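Local coordinates for protein P47 (Clostridium botulinum, PDB 6EKT) that may be part of a progenitor toxin complex that protects botulinum neurotoxin during passage through the host gut, and resembles tubular lipid-binding (TULIP) proteins, at residues A[122-127]-A[177-182]. Numbering follows the deposited sequence.
Sequences PNIKEL and FASLNV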
# COMPACT_ATOMS: atom_id res chain seq x y z
N PRO A 122 -14.45 18.61 -2.99
CA PRO A 122 -14.92 17.30 -2.52
C PRO A 122 -13.89 16.19 -2.74
O PRO A 122 -13.97 15.15 -2.10
CB PRO A 122 -16.14 16.99 -3.41
CG PRO A 122 -16.55 18.30 -3.98
CD PRO A 122 -15.32 19.15 -4.06
N ASN A 123 -12.93 16.41 -3.64
CA ASN A 123 -12.03 15.33 -4.08
C ASN A 123 -10.67 15.24 -3.38
O ASN A 123 -9.82 14.43 -3.78
CB ASN A 123 -11.89 15.38 -5.59
CG ASN A 123 -13.19 15.03 -6.29
OD1 ASN A 123 -13.63 15.74 -7.19
ND2 ASN A 123 -13.83 13.94 -5.84
N ILE A 124 -10.49 16.04 -2.33
CA ILE A 124 -9.31 15.97 -1.47
C ILE A 124 -9.81 15.88 -0.03
O ILE A 124 -10.64 16.69 0.39
CB ILE A 124 -8.36 17.20 -1.61
CG1 ILE A 124 -8.02 17.51 -3.08
CG2 ILE A 124 -7.10 17.05 -0.75
CD1 ILE A 124 -6.77 16.87 -3.64
N LYS A 125 -9.32 14.88 0.71
CA LYS A 125 -9.50 14.83 2.16
C LYS A 125 -8.14 15.08 2.83
O LYS A 125 -7.09 14.84 2.22
CB LYS A 125 -10.13 13.50 2.60
CG LYS A 125 -11.35 13.06 1.79
CD LYS A 125 -12.56 13.96 2.01
CE LYS A 125 -13.70 13.57 1.08
NZ LYS A 125 -14.70 14.68 1.03
N GLU A 126 -8.14 15.61 4.04
CA GLU A 126 -6.89 15.86 4.76
C GLU A 126 -6.92 15.23 6.14
O GLU A 126 -7.88 15.40 6.88
CB GLU A 126 -6.64 17.35 4.87
CG GLU A 126 -6.39 18.02 3.52
CD GLU A 126 -6.39 19.53 3.59
OE1 GLU A 126 -7.03 20.11 4.49
OE2 GLU A 126 -5.74 20.14 2.72
N LEU A 127 -5.86 14.49 6.47
CA LEU A 127 -5.68 13.90 7.79
C LEU A 127 -5.05 14.96 8.66
O LEU A 127 -3.93 15.44 8.37
CB LEU A 127 -4.82 12.62 7.71
CG LEU A 127 -4.53 11.81 8.98
CD1 LEU A 127 -5.79 11.19 9.56
CD2 LEU A 127 -3.48 10.74 8.68
N PHE A 177 -1.27 16.08 8.00
CA PHE A 177 -0.49 14.84 8.08
C PHE A 177 -0.38 14.14 6.74
O PHE A 177 0.69 13.63 6.40
CB PHE A 177 -1.03 13.90 9.17
CG PHE A 177 -0.79 14.42 10.56
CD1 PHE A 177 0.45 14.23 11.18
CD2 PHE A 177 -1.78 15.12 11.24
CE1 PHE A 177 0.70 14.73 12.46
CE2 PHE A 177 -1.54 15.64 12.51
CZ PHE A 177 -0.30 15.44 13.12
N ALA A 178 -1.48 14.13 5.99
CA ALA A 178 -1.54 13.53 4.67
C ALA A 178 -2.69 14.16 3.93
O ALA A 178 -3.72 14.52 4.53
CB ALA A 178 -1.74 12.01 4.75
N SER A 179 -2.51 14.35 2.63
CA SER A 179 -3.62 14.67 1.76
C SER A 179 -4.03 13.38 1.06
O SER A 179 -3.18 12.55 0.72
CB SER A 179 -3.22 15.75 0.78
OG SER A 179 -4.10 15.77 -0.32
N LEU A 180 -5.34 13.21 0.88
CA LEU A 180 -5.90 12.02 0.24
C LEU A 180 -6.67 12.45 -1.00
O LEU A 180 -7.56 13.30 -0.91
CB LEU A 180 -6.84 11.29 1.23
CG LEU A 180 -7.61 10.03 0.81
CD1 LEU A 180 -7.88 9.11 2.00
CD2 LEU A 180 -8.91 10.33 0.05
N ASN A 181 -6.34 11.85 -2.15
CA ASN A 181 -7.04 12.12 -3.40
C ASN A 181 -8.18 11.12 -3.62
O ASN A 181 -7.92 9.94 -3.76
CB ASN A 181 -6.07 12.07 -4.60
CG ASN A 181 -5.07 13.21 -4.59
OD1 ASN A 181 -5.43 14.37 -4.46
ND2 ASN A 181 -3.80 12.88 -4.74
N VAL A 182 -9.41 11.62 -3.64
CA VAL A 182 -10.60 10.81 -3.93
C VAL A 182 -10.60 10.38 -5.42
O VAL A 182 -10.98 9.26 -5.73
CB VAL A 182 -11.91 11.56 -3.55
CG1 VAL A 182 -13.16 10.75 -3.89
CG2 VAL A 182 -11.92 11.96 -2.07
O HOH W 1 -8.05 15.11 -6.16
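V182 lays its CG2 methyl over the backbone carbonyl of N123 and against the aliphatic part of K125, with CG2 4.0 Å from K125 CE. Its other methyl, CG1, meets the amide of N123, whose side chain crosses the valine at about a right angle. The first torsion of K125 sets CG beside the backbone N, against L180 CD2 and V182 CG2; the bend at chi2 (-68°) then turns CD, CE and NZ back along its own segment, where the ammonium bonds to N117 OD1 of strand 108-118 and only weakly to P122 O. On the face shared by I124, E126, S179 and N181, the side chains of I124 and N181 lie side by side and point the same way. The CG2 branch of I124, anti to the backbone N, comes within 3.3 Å of S179 OG, while N181 ND2 is bonded to N409 O.

The backbone evidence is an antiparallel ladder. K125 and L180 form a hydrogen-bonded pair: K125 N to L180 O is 2.9 Å, with the donor in the carbonyl plane, and the return bond from L180 N to K125 O is 2.7 Å. Beyond the ladder's end, V182 N bonds to N123 O at 2.8 Å from 41° above the carbonyl plane; a water lies within hydrogen-bonding distance of both that oxygen and N181 OD1, though it may not donate to both. At the other end L127 O accepts F177 N and lies near the plane of the F177 ring, at its edge, while L127 CD2 packs on F177 CB at 4.0 Å. With 155° between their directions, strands 124-127 and 178-181 are neighbours inside an antiparallel sheet, between strands 108-118 and 411-413, in this TULIP-like protein.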